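Side-chain contacts in protein ElaA (Escherichia coli, PDB 5Z6N), which probably acts as an N-acetyltransferase of the GNAT superfamily, transferring the acetyl group of acetyl coenzyme A to an amine: residues 2-7 against 92-97; 22-27 against 62-67; 41-44 against 49-52. One frame throughout, in Å; residues are numbered along the deposited sequence.

Contact 1: residues 2-7 against 92-97; sequences IEWQDL and GQQLMS
W4 meets Q94 and L95 on a helix where one carbonyl oxygen, Q93 O, takes two donors from the next turn. The side-chain hydroxyl S97 OG reaches Q93 O at 2.8 Å, lying in the carbonyl plane along one lone pair (144° at the oxygen); the helical amide S97 N also bonds to it, at 3.3 Å. This ties the first turns of helix 91-106, which in the GNAT fold packs on one face of the central sheet. Edge strand 3-8 of that sheet meets the helix through W4, without any hydrogen bond between 2-7 and 92-97. The indole CG stands anti to the carbonyl carbon of W4 (chi1 -64°), which sends the benzo ring out to the helix. The ring approaches L95 obliquely, with CH2 of W4 3.5 Å from CB of L95, while W4 CZ2 lies 4.0 Å from Q94 CB. The Q94 amide is turned 75° from the indole plane. I2 packs on one indole face, its CG2 3.8 Å above the plane, and K98, one residue beyond 92-97, adds a cation-pi contact. I51 and A61 continue the apolar surroundings of W4 across the sheet. CG of L95 lies anti to its own backbone N, and this branch brings L95 CD1 to 3.6 Å from W4 CZ3.

Contact 2: residues 22-27 against 62-67; sequences QLRCAV and YARILK
R24 and Y62 make the central pair, the arginine running along the phenol from ring carbon to hydroxyl. Its methylene CD lies 3.5 Å from CE2 of Y62, and its terminal NH2 is 3.0 Å from Y62 OH. That N-H...O bond is weak, bent to 120° at the hydrogen, and the guanidinium plane is tilted 34° from the ring. The bend in the R24 chain at chi3 lets CD and NH2 meet the same tyrosine. R64 arrives from the strand as an extended chain; its NH1 lies 3.5 Å from R24 NH1, with the two guanidinium planes steeply turned against each other. What gathers both cations is the carboxylate of D43: its OD1 accepts salt bridges from R24 NH2 and R64 NH1. D38 further pairs with R24 NE, and D40 with R64 NH2, so acidic residues of the loop after helix 14-31 position both arginines. Were R24 replaced by alanine, D38 would probably lose its partner at NE, D43 one of its two cations, and a gap would be likely to open beside the Y62 ring. Nearer the apolar end, L23 CD1 approaches Y62 CB at 4.5 Å. Backbones stay well apart: the axes of 22-27 and 62-67 come no closer than 10.3 Å and run at 107° to each other. Helix 14-31 thus lies across one face of the GNAT sheet, reaching I81 of strand 75-82 as well, while A63 turns away from it to meet L95 and T99 of helix 91-106 on the opposite face.

Contact 3: residues 41-44 against 49-52; sequences GDDL and RHIL
A type I beta turn from G41 to L44, in the loop that leads from helix 14-31 to strand 49-54, sets D43 against the imidazole of H50. D43 fills the third position of the turn, and the closing bond from L44 N to G41 O is weak, at 3.4 Å. Its carbonyl oxygen, D43 O, sits at the edge of the H50 ring and near its plane, 3.0 Å from H50 CE1. The same D43 O is 3.2 Å from H50 NE2, but the angle is too poor for a hydrogen bond. From the D43 side chain, OD1 comes to 3.5 Å from H50 NE2 and 3.8 Å from H50 CD2. Carboxylate and ring planes differ by 27°, so the flat ends are nearly coplanar rather than stacked, although the side chains as a whole cross at about a right angle. H50 has its CG beside the backbone N, anti to the carbonyl carbon, which carries the NE2 and CE1 end of the ring to D43.

Strand 49-54 is an inner strand of the GNAT sheet, between 3-8 and 59-67. H50 is on the face where its ring also touches Y62, while I51 is turned to helix 91-106. The contact with H50 is only part of what fixes the D43 carboxylate: besides its two arginine partners, R24 and R64, it has a bond from OD2 to Y18 OH of the second subunit. That same hydroxyl bonds to G41 N, which joins the turn to the dimer interface at two points. G41 has a positive phi of 103°, and with its psi this is a conformation in which any side chain would collide with the preceding carbonyl oxygen, so it suits glycine. Within the loop, D42 O accepts a hydrogen bond from N48 ND2.

Contacts 2 and 3 are buried and share polar chemistry: their centres lie about 7 Å apart, and R24 and D43 join them by a salt bridge. Contact 1 is only partly buried, rests on apolar and aromatic packing, and lies about 13 and 14 Å from the other two, centre to centre. All three reach the same sheet through adjacent strands, 3-8, 49-54 and 59-67. Contact 1 is on the face of helix 91-106, while contacts 2 and 3 share the opposite face, one through helix 14-31 and the other through the loop after it. D6 and R49 link contacts 1 and 3 by a salt bridge. Contacts 2 and 3 also touch the second subunit, whereas contact 1 does not.

Contact 1: residues 2-7 against 92-97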
ATOM      1  N   ILE B   2       3.778 -21.978 -11.129  1.00 47.10           N
ATOM      2  CA  ILE B   2       3.304 -20.621 -10.887  1.00 42.46           C
ATOM      3  C   ILE B   2       2.456 -20.175 -12.068  1.00 33.73           C
ATOM      4  O   ILE B   2       2.895 -20.246 -13.223  1.00 26.90           O
ATOM      5  CB  ILE B   2       4.491 -19.665 -10.666  1.00 37.07           C
ATOM      6  CG1 ILE B   2       5.259 -20.041  -9.395  1.00 32.30           C
ATOM      7  CG2 ILE B   2       4.021 -18.209 -10.635  1.00 29.47           C
ATOM      8  CD1 ILE B   2       6.761 -19.890  -9.529  1.00 26.98           C
ATOM      9  N   GLU B   3       1.237 -19.723 -11.787  1.00 35.65           N
ATOM     10  CA  GLU B   3       0.392 -19.126 -12.811  1.00 35.66           C
ATOM     11  C   GLU B   3       0.712 -17.640 -12.899  1.00 34.13           C
ATOM     12  O   GLU B   3       0.891 -16.972 -11.875  1.00 28.23           O
ATOM     13  CB  GLU B   3      -1.094 -19.347 -12.513  1.00 38.58           C
ATOM     14  CG  GLU B   3      -1.686 -18.459 -11.424  1.00 39.66           C
ATOM     15  CD  GLU B   3      -3.206 -18.506 -11.385  1.00 40.46           C
ATOM     16  OE1 GLU B   3      -3.767 -18.650 -10.278  1.00 38.82           O
ATOM     17  OE2 GLU B   3      -3.837 -18.399 -12.459  1.00 41.44           O
ATOM     18  N   TRP B   4       0.820 -17.136 -14.121  1.00 38.53           N
ATOM     19  CA  TRP B   4       1.117 -15.734 -14.356  1.00 36.68           C
ATOM     20  C   TRP B   4      -0.110 -15.030 -14.918  1.00 35.17           C
ATOM     21  O   TRP B   4      -0.886 -15.609 -15.686  1.00 33.57           O
ATOM     22  CB  TRP B   4       2.302 -15.568 -15.311  1.00 30.19           C
ATOM     23  CG  TRP B   4       3.582 -16.117 -14.762  1.00 25.05           C
ATOM     24  CD1 TRP B   4       4.036 -17.398 -14.877  1.00 25.82           C
ATOM     25  CD2 TRP B   4       4.578 -15.404 -14.013  1.00 24.22           C
ATOM     26  NE1 TRP B   4       5.249 -17.529 -14.246  1.00 25.82           N
ATOM     27  CE2 TRP B   4       5.603 -16.320 -13.707  1.00 25.19           C
ATOM     28  CE3 TRP B   4       4.699 -14.085 -13.566  1.00 26.37           C
ATOM     29  CZ2 TRP B   4       6.734 -15.959 -12.975  1.00 20.81           C
ATOM     30  CZ3 TRP B   4       5.825 -13.728 -12.838  1.00 15.10           C
ATOM     31  CH2 TRP B   4       6.823 -14.663 -12.551  1.00 17.90           C
ATOM     32  N   GLN B   5      -0.287 -13.778 -14.507  1.00 33.00           N
ATOM     33  CA  GLN B   5      -1.364 -12.935 -15.004  1.00 34.57           C
ATOM     34  C   GLN B   5      -0.772 -11.623 -15.491  1.00 35.16           C
ATOM     35  O   GLN B   5      -0.007 -10.978 -14.769  1.00 34.65           O
ATOM     36  CB  GLN B   5      -2.419 -12.683 -13.920  1.00 32.40           C
ATOM     37  CG  GLN B   5      -2.918 -13.941 -13.230  1.00 27.49           C
ATOM     38  CD  GLN B   5      -4.109 -13.669 -12.332  1.00 28.64           C
ATOM     39  OE1 GLN B   5      -4.084 -12.751 -11.523  1.00 32.31           O
ATOM     40  NE2 GLN B   5      -5.159 -14.465 -12.474  1.00 30.03           N
ATOM     41  N   ASP B   6      -1.110 -11.247 -16.722  1.00 34.19           N
ATOM     42  CA  ASP B   6      -0.646 -10.015 -17.352  1.00 27.79           C
ATOM     43  C   ASP B   6      -1.851  -9.080 -17.385  1.00 30.29           C
ATOM     44  O   ASP B   6      -2.625  -9.055 -18.339  1.00 33.85           O
ATOM     45  CB  ASP B   6      -0.064 -10.308 -18.765  1.00 23.47           C
ATOM     46  CG  ASP B   6       0.193  -9.045 -19.575  1.00 31.83           C
ATOM     47  OD1 ASP B   6       0.262  -7.949 -18.981  1.00 30.92           O
ATOM     48  OD2 ASP B   6       0.374  -9.157 -20.806  1.00 42.73           O
ATOM     49  N   LEU B   7      -1.995  -8.296 -16.325  1.00 33.77           N
ATOM     50  CA  LEU B   7      -3.209  -7.526 -16.088  1.00 28.37           C
ATOM     51  C   LEU B   7      -2.997  -6.074 -16.486  1.00 26.31           C
ATOM     52  O   LEU B   7      -2.104  -5.407 -15.954  1.00 27.56           O
ATOM     53  CB  LEU B   7      -3.609  -7.609 -14.616  1.00 21.51           C
ATOM     54  CG  LEU B   7      -3.868  -8.998 -14.026  1.00 24.58           C
ATOM     55  CD1 LEU B   7      -4.712  -8.884 -12.788  1.00 25.74           C
ATOM     56  CD2 LEU B   7      -4.529  -9.936 -15.027  1.00 26.76           C
ATOM     57  N   GLY B  92      12.807 -15.409 -10.855  1.00 38.01           N
ATOM     58  CA  GLY B  92      13.108 -14.053 -11.287  1.00 41.82           C
ATOM     59  C   GLY B  92      13.373 -13.971 -12.777  1.00 41.22           C
ATOM     60  O   GLY B  92      12.909 -13.048 -13.452  1.00 37.01           O
ATOM     61  N   GLN B  93      14.116 -14.944 -13.311  1.00 42.28           N
ATOM     62  CA  GLN B  93      14.318 -15.027 -14.753  1.00 49.88           C
ATOM     63  C   GLN B  93      13.001 -15.250 -15.488  1.00 52.44           C
ATOM     64  O   GLN B  93      12.839 -14.787 -16.624  1.00 54.25           O
ATOM     65  CB  GLN B  93      15.320 -16.143 -15.066  1.00 55.01           C
ATOM     66  CG  GLN B  93      15.359 -16.605 -16.513  1.00 61.43           C
ATOM     67  CD  GLN B  93      14.445 -17.789 -16.768  1.00 67.56           C
ATOM     68  OE1 GLN B  93      14.469 -18.774 -16.028  1.00 72.27           O
ATOM     69  NE2 GLN B  93      13.631 -17.697 -17.815  1.00 66.00           N
ATOM     70  N   GLN B  94      12.047 -15.938 -14.856  1.00 51.00           N
ATOM     71  CA  GLN B  94      10.749 -16.148 -15.491  1.00 42.10           C
ATOM     72  C   GLN B  94       9.915 -14.871 -15.481  1.00 32.81           C
ATOM     73  O   GLN B  94       9.260 -14.544 -16.478  1.00 30.68           O
ATOM     74  CB  GLN B  94      10.006 -17.288 -14.797  1.00 33.35           C
ATOM     75  CG  GLN B  94      10.462 -18.670 -15.228  1.00 31.14           C
ATOM     76  CD  GLN B  94      10.154 -19.729 -14.190  1.00 41.53           C
ATOM     77  OE1 GLN B  94      10.962 -20.621 -13.935  1.00 45.58           O
ATOM     78  NE2 GLN B  94       8.983 -19.628 -13.574  1.00 44.72           N
ATOM     79  N   LEU B  95       9.929 -14.137 -14.367  1.00 25.09           N
ATOM     80  CA  LEU B  95       9.186 -12.881 -14.293  1.00 29.74           C
ATOM     81  C   LEU B  95       9.676 -11.890 -15.339  1.00 27.65           C
ATOM     82  O   LEU B  95       8.876 -11.247 -16.030  1.00 29.36           O
ATOM     83  CB  LEU B  95       9.310 -12.287 -12.887  1.00 27.45           C
ATOM     84  CG  LEU B  95       8.971 -10.807 -12.704  1.00 22.68           C
ATOM     85  CD1 LEU B  95       7.519 -10.526 -13.048  1.00 21.19           C
ATOM     86  CD2 LEU B  95       9.290 -10.356 -11.293  1.00 13.87           C
ATOM     87  N   MET B  96      10.996 -11.758 -15.469  1.00 30.01           N
ATOM     88  CA  MET B  96      11.568 -10.770 -16.377  1.00 28.12           C
ATOM     89  C   MET B  96      11.203 -11.069 -17.827  1.00 33.01           C
ATOM     90  O   MET B  96      10.714 -10.195 -18.549  1.00 35.32           O
ATOM     91  CB  MET B  96      13.085 -10.732 -16.198  1.00 24.97           C
ATOM     92  CG  MET B  96      13.527 -10.129 -14.884  1.00 32.81           C
ATOM     93  SD  MET B  96      13.040  -8.399 -14.792  1.00 42.70           S
ATOM     94  CE  MET B  96      13.896  -7.754 -16.231  1.00 45.84           C
ATOM     95  N   SER B  97      11.429 -12.309 -18.265  1.00 36.42           N
ATOM     96  CA  SER B  97      11.207 -12.655 -19.666  1.00 37.32           C
ATOM     97  C   SER B  97       9.735 -12.556 -20.052  1.00 39.41           C
ATOM     98  O   SER B  97       9.421 -12.202 -21.194  1.00 37.37           O
ATOM     99  CB  SER B  97      11.742 -14.059 -19.944  1.00 34.09           C
ATOM    100  OG  SER B  97      11.289 -14.971 -18.960  1.00 31.84           O
TER

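Contact 2: residues 22-27 against 62-67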
ATOM      1  N   GLN B  22       0.561  -4.974  -0.923  1.00 16.34           N
ATOM      2  CA  GLN B  22       0.992  -5.591   0.327  1.00 16.28           C
ATOM      3  C   GLN B  22       2.335  -6.283   0.166  1.00 18.03           C
ATOM      4  O   GLN B  22       3.178  -6.249   1.071  1.00 22.60           O
ATOM      5  CB  GLN B  22      -0.072  -6.580   0.804  1.00 19.15           C
ATOM      6  CG  GLN B  22       0.429  -7.684   1.709  1.00 18.98           C
ATOM      7  CD  GLN B  22      -0.661  -8.696   2.042  1.00 24.14           C
ATOM      8  OE1 GLN B  22      -1.382  -8.537   3.021  1.00 31.52           O
ATOM      9  NE2 GLN B  22      -0.786  -9.733   1.228  1.00 19.52           N
ATOM     10  N   LEU B  23       2.551  -6.924  -0.981  1.00 22.55           N
ATOM     11  CA  LEU B  23       3.836  -7.548  -1.267  1.00 24.06           C
ATOM     12  C   LEU B  23       4.897  -6.509  -1.612  1.00 23.70           C
ATOM     13  O   LEU B  23       6.067  -6.676  -1.246  1.00 17.75           O
ATOM     14  CB  LEU B  23       3.654  -8.569  -2.394  1.00 24.70           C
ATOM     15  CG  LEU B  23       4.754  -9.534  -2.829  1.00 29.15           C
ATOM     16  CD1 LEU B  23       5.587  -8.889  -3.909  1.00 28.69           C
ATOM     17  CD2 LEU B  23       5.617  -9.985  -1.655  1.00 13.49           C
ATOM     18  N   ARG B  24       4.505  -5.425  -2.287  1.00 24.61           N
ATOM     19  CA  ARG B  24       5.436  -4.329  -2.535  1.00 23.66           C
ATOM     20  C   ARG B  24       5.847  -3.661  -1.232  1.00 28.72           C
ATOM     21  O   ARG B  24       7.030  -3.364  -1.018  1.00 30.63           O
ATOM     22  CB  ARG B  24       4.811  -3.310  -3.488  1.00 23.37           C
ATOM     23  CG  ARG B  24       5.034  -3.606  -4.961  1.00 22.87           C
ATOM     24  CD  ARG B  24       3.905  -3.044  -5.797  1.00 11.18           C
ATOM     25  NE  ARG B  24       3.859  -1.586  -5.737  1.00 11.22           N
ATOM     26  CZ  ARG B  24       3.120  -0.831  -6.543  1.00 11.26           C
ATOM     27  NH1 ARG B  24       3.136   0.488  -6.419  1.00 14.80           N
ATOM     28  NH2 ARG B  24       2.370  -1.393  -7.479  1.00 11.25           N
ATOM     29  N   CYS B  25       4.878  -3.407  -0.351  1.00 30.46           N
ATOM     30  CA  CYS B  25       5.188  -2.863   0.966  1.00 29.80           C
ATOM     31  C   CYS B  25       6.125  -3.791   1.731  1.00 28.59           C
ATOM     32  O   CYS B  25       7.110  -3.348   2.333  1.00 27.88           O
ATOM     33  CB  CYS B  25       3.892  -2.636   1.748  1.00 30.36           C
ATOM     34  SG  CYS B  25       4.080  -1.714   3.287  1.00 31.61           S
ATOM     35  N   ALA B  26       5.837  -5.096   1.693  1.00 26.63           N
ATOM     36  CA  ALA B  26       6.621  -6.062   2.456  1.00 27.32           C
ATOM     37  C   ALA B  26       8.076  -6.111   2.003  1.00 27.08           C
ATOM     38  O   ALA B  26       8.958  -6.478   2.788  1.00 14.80           O
ATOM     39  CB  ALA B  26       5.989  -7.447   2.338  1.00 24.12           C
ATOM     40  N   VAL B  27       8.351  -5.742   0.756  1.00 25.64           N
ATOM     41  CA  VAL B  27       9.697  -5.874   0.210  1.00 25.23           C
ATOM     42  C   VAL B  27      10.453  -4.555   0.111  1.00 24.76           C
ATOM     43  O   VAL B  27      11.624  -4.469   0.500  1.00 18.66           O
ATOM     44  CB  VAL B  27       9.653  -6.487  -1.201  1.00 21.86           C
ATOM     45  CG1 VAL B  27      11.005  -6.356  -1.871  1.00 26.84           C
ATOM     46  CG2 VAL B  27       9.226  -7.947  -1.125  1.00 18.22           C
ATOM     47  N   TYR B  62       6.170 -10.262  -8.989  1.00 15.37           N
ATOM     48  CA  TYR B  62       5.438  -9.086  -9.436  1.00 14.78           C
ATOM     49  C   TYR B  62       6.365  -8.140 -10.184  1.00 26.31           C
ATOM     50  O   TYR B  62       7.550  -8.028  -9.855  1.00 33.86           O
ATOM     51  CB  TYR B  62       4.790  -8.349  -8.256  1.00 17.46           C
ATOM     52  CG  TYR B  62       4.191  -7.004  -8.629  1.00 19.04           C
ATOM     53  CD1 TYR B  62       2.884  -6.916  -9.061  1.00 15.23           C
ATOM     54  CD2 TYR B  62       4.939  -5.834  -8.566  1.00 11.54           C
ATOM     55  CE1 TYR B  62       2.328  -5.716  -9.413  1.00 20.37           C
ATOM     56  CE2 TYR B  62       4.392  -4.629  -8.920  1.00 11.38           C
ATOM     57  CZ  TYR B  62       3.083  -4.575  -9.342  1.00 22.46           C
ATOM     58  OH  TYR B  62       2.516  -3.376  -9.696  1.00 28.19           O
ATOM     59  N   ALA B  63       5.804  -7.449 -11.175  1.00 26.33           N
ATOM     60  CA  ALA B  63       6.460  -6.329 -11.834  1.00 28.78           C
ATOM     61  C   ALA B  63       5.393  -5.491 -12.521  1.00 27.25           C
ATOM     62  O   ALA B  63       4.373  -6.016 -12.976  1.00 19.91           O
ATOM     63  CB  ALA B  63       7.514  -6.796 -12.841  1.00 30.75           C
ATOM     64  N   ARG B  64       5.625  -4.182 -12.575  1.00 30.73           N
ATOM     65  CA  ARG B  64       4.703  -3.267 -13.229  1.00 28.84           C
ATOM     66  C   ARG B  64       5.400  -2.562 -14.385  1.00 28.75           C
ATOM     67  O   ARG B  64       6.629  -2.413 -14.408  1.00 20.22           O
ATOM     68  CB  ARG B  64       4.124  -2.229 -12.249  1.00 23.92           C
ATOM     69  CG  ARG B  64       4.813  -0.878 -12.287  1.00 22.19           C
ATOM     70  CD  ARG B  64       4.152   0.109 -11.315  1.00 23.24           C
ATOM     71  NE  ARG B  64       5.070   1.175 -10.957  1.00 31.06           N
ATOM     72  CZ  ARG B  64       4.779   2.137 -10.089  1.00 30.31           C
ATOM     73  NH1 ARG B  64       3.589   2.166  -9.501  1.00 21.27           N
ATOM     74  NH2 ARG B  64       5.667   3.080  -9.806  1.00 34.02           N
ATOM     75  N   ILE B  65       4.588  -2.132 -15.345  1.00 28.96           N
ATOM     76  CA  ILE B  65       5.058  -1.594 -16.611  1.00 26.63           C
ATOM     77  C   ILE B  65       4.401  -0.239 -16.823  1.00 26.26           C
ATOM     78  O   ILE B  65       3.168  -0.147 -16.887  1.00 22.58           O
ATOM     79  CB  ILE B  65       4.727  -2.541 -17.773  1.00 27.86           C
ATOM     80  CG1 ILE B  65       5.291  -3.940 -17.512  1.00 22.52           C
ATOM     81  CG2 ILE B  65       5.235  -1.977 -19.066  1.00 35.20           C
ATOM     82  CD1 ILE B  65       4.827  -4.957 -18.520  1.00 14.19           C
ATOM     83  N   LEU B  66       5.212   0.806 -16.943  1.00 28.14           N
ATOM     84  CA  LEU B  66       4.711   2.151 -17.191  1.00 31.43           C
ATOM     85  C   LEU B  66       4.838   2.490 -18.673  1.00 32.40           C
ATOM     86  O   LEU B  66       5.911   2.324 -19.265  1.00 32.68           O
ATOM     87  CB  LEU B  66       5.460   3.177 -16.339  1.00 31.60           C
ATOM     88  CG  LEU B  66       5.552   2.857 -14.843  1.00 33.79           C
ATOM     89  CD1 LEU B  66       6.295   3.939 -14.098  1.00 35.54           C
ATOM     90  CD2 LEU B  66       4.183   2.640 -14.230  1.00 30.71           C
ATOM     91  N   LYS B  67       3.736   2.940 -19.268  1.00 33.92           N
ATOM     92  CA  LYS B  67       3.705   3.428 -20.644  1.00 41.29           C
ATOM     93  C   LYS B  67       3.317   4.901 -20.552  1.00 42.65           C
ATOM     94  O   LYS B  67       2.133   5.249 -20.528  1.00 41.07           O
ATOM     95  CB  LYS B  67       2.739   2.624 -21.514  1.00 42.62           C
ATOM     96  CG  LYS B  67       2.586   3.179 -22.918  1.00 47.06           C
ATOM     97  CD  LYS B  67       3.924   3.181 -23.650  1.00 48.90           C
ATOM     98  CE  LYS B  67       3.906   4.145 -24.825  1.00 49.30           C
ATOM     99  NZ  LYS B  67       4.657   5.402 -24.533  1.00 49.90           N
TER

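Contact 3: residues 41-44 against 49-52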
ATOM      1  N   GLY B  41       0.381   6.346  -7.359  1.00 34.83           N
ATOM      2  CA  GLY B  41      -0.593   6.729  -8.365  1.00 33.80           C
ATOM      3  C   GLY B  41      -0.405   6.015  -9.689  1.00 35.09           C
ATOM      4  O   GLY B  41      -1.382   5.641 -10.346  1.00 36.45           O
ATOM      5  N   ASP B  42       0.853   5.784 -10.068  1.00 35.54           N
ATOM      6  CA  ASP B  42       1.213   5.238 -11.375  1.00 35.90           C
ATOM      7  C   ASP B  42       0.577   3.887 -11.687  1.00 30.15           C
ATOM      8  O   ASP B  42       0.777   3.350 -12.783  1.00 29.43           O
ATOM      9  CB  ASP B  42       2.736   5.139 -11.494  1.00 38.75           C
ATOM     10  CG  ASP B  42       3.424   6.475 -11.322  1.00 40.22           C
ATOM     11  OD1 ASP B  42       2.725   7.511 -11.291  1.00 38.42           O
ATOM     12  OD2 ASP B  42       4.668   6.485 -11.213  1.00 41.45           O
ATOM     13  N   ASP B  43      -0.176   3.317 -10.750  1.00 30.63           N
ATOM     14  CA  ASP B  43      -0.704   1.973 -10.948  1.00 33.93           C
ATOM     15  C   ASP B  43      -2.030   1.910 -11.695  1.00 32.49           C
ATOM     16  O   ASP B  43      -2.261   0.952 -12.438  1.00 20.54           O
ATOM     17  CB  ASP B  43      -0.845   1.283  -9.589  1.00 32.13           C
ATOM     18  CG  ASP B  43       0.492   1.078  -8.906  1.00 30.62           C
ATOM     19  OD1 ASP B  43       1.261   0.207  -9.365  1.00 34.17           O
ATOM     20  OD2 ASP B  43       0.773   1.784  -7.916  1.00 20.51           O
ATOM     21  N   LEU B  44      -2.906   2.900 -11.531  1.00 36.60           N
ATOM     22  CA  LEU B  44      -4.198   2.845 -12.202  1.00 37.97           C
ATOM     23  C   LEU B  44      -4.291   4.085 -13.076  1.00 33.07           C
ATOM     24  O   LEU B  44      -5.023   5.026 -12.746  1.00 27.10           O
ATOM     25  CB  LEU B  44      -5.334   2.823 -11.184  1.00 42.20           C
ATOM     26  CG  LEU B  44      -5.296   1.680 -10.181  1.00 40.44           C
ATOM     27  CD1 LEU B  44      -5.147   2.251  -8.797  1.00 43.73           C
ATOM     28  CD2 LEU B  44      -6.548   0.845 -10.299  1.00 37.43           C
ATOM     29  N   ARG B  49       0.271  -1.783 -17.110  1.00 29.12           N
ATOM     30  CA  ARG B  49      -0.073  -3.170 -16.842  1.00 26.32           C
ATOM     31  C   ARG B  49       0.694  -3.662 -15.623  1.00 25.67           C
ATOM     32  O   ARG B  49       1.722  -3.098 -15.238  1.00 24.32           O
ATOM     33  CB  ARG B  49       0.259  -4.069 -18.044  1.00 25.53           C
ATOM     34  CG  ARG B  49       0.044  -3.409 -19.399  1.00 25.54           C
ATOM     35  CD  ARG B  49       0.087  -4.423 -20.532  1.00 28.46           C
ATOM     36  NE  ARG B  49      -0.523  -5.689 -20.146  1.00 30.28           N
ATOM     37  CZ  ARG B  49      -1.757  -6.046 -20.486  1.00 26.08           C
ATOM     38  NH1 ARG B  49      -2.509  -5.229 -21.209  1.00 23.12           N
ATOM     39  NH2 ARG B  49      -2.252  -7.211 -20.096  1.00 21.84           N
ATOM     40  N   HIS B  50       0.190  -4.740 -15.029  1.00 23.92           N
ATOM     41  CA  HIS B  50       0.846  -5.401 -13.911  1.00 22.96           C
ATOM     42  C   HIS B  50       0.942  -6.896 -14.181  1.00 23.04           C
ATOM     43  O   HIS B  50       0.025  -7.497 -14.752  1.00 13.72           O
ATOM     44  CB  HIS B  50       0.105  -5.162 -12.587  1.00 21.21           C
ATOM     45  CG  HIS B  50      -0.311  -3.736 -12.364  1.00 25.06           C
ATOM     46  ND1 HIS B  50      -1.363  -3.149 -13.040  1.00 24.30           N
ATOM     47  CD2 HIS B  50       0.207  -2.774 -11.561  1.00 20.15           C
ATOM     48  CE1 HIS B  50      -1.486  -1.893 -12.645  1.00 19.56           C
ATOM     49  NE2 HIS B  50      -0.545  -1.640 -11.751  1.00 17.73           N
ATOM     50  N   ILE B  51       2.060  -7.487 -13.769  1.00 12.86           N
ATOM     51  CA  ILE B  51       2.326  -8.904 -13.962  1.00 25.00           C
ATOM     52  C   ILE B  51       2.519  -9.536 -12.591  1.00 28.74           C
ATOM     53  O   ILE B  51       3.324  -9.055 -11.787  1.00 24.67           O
ATOM     54  CB  ILE B  51       3.542  -9.116 -14.878  1.00 25.55           C
ATOM     55  CG1 ILE B  51       3.180  -8.612 -16.277  1.00 24.72           C
ATOM     56  CG2 ILE B  51       3.964 -10.588 -14.906  1.00 28.76           C
ATOM     57  CD1 ILE B  51       4.321  -8.458 -17.209  1.00 28.34           C
ATOM     58  N   LEU B  52       1.753 -10.593 -12.322  1.00 31.95           N
ATOM     59  CA  LEU B  52       1.678 -11.213 -11.007  1.00 30.18           C
ATOM     60  C   LEU B  52       2.017 -12.690 -11.129  1.00 33.28           C
ATOM     61  O   LEU B  52       1.475 -13.384 -11.997  1.00 32.33           O
ATOM     62  CB  LEU B  52       0.277 -11.056 -10.394  1.00 32.02           C
ATOM     63  CG  LEU B  52      -0.490  -9.741 -10.571  1.00 31.68           C
ATOM     64  CD1 LEU B  52      -1.921  -9.845 -10.086  1.00 29.05           C
ATOM     65  CD2 LEU B  52       0.205  -8.636  -9.853  1.00 35.72           C
TER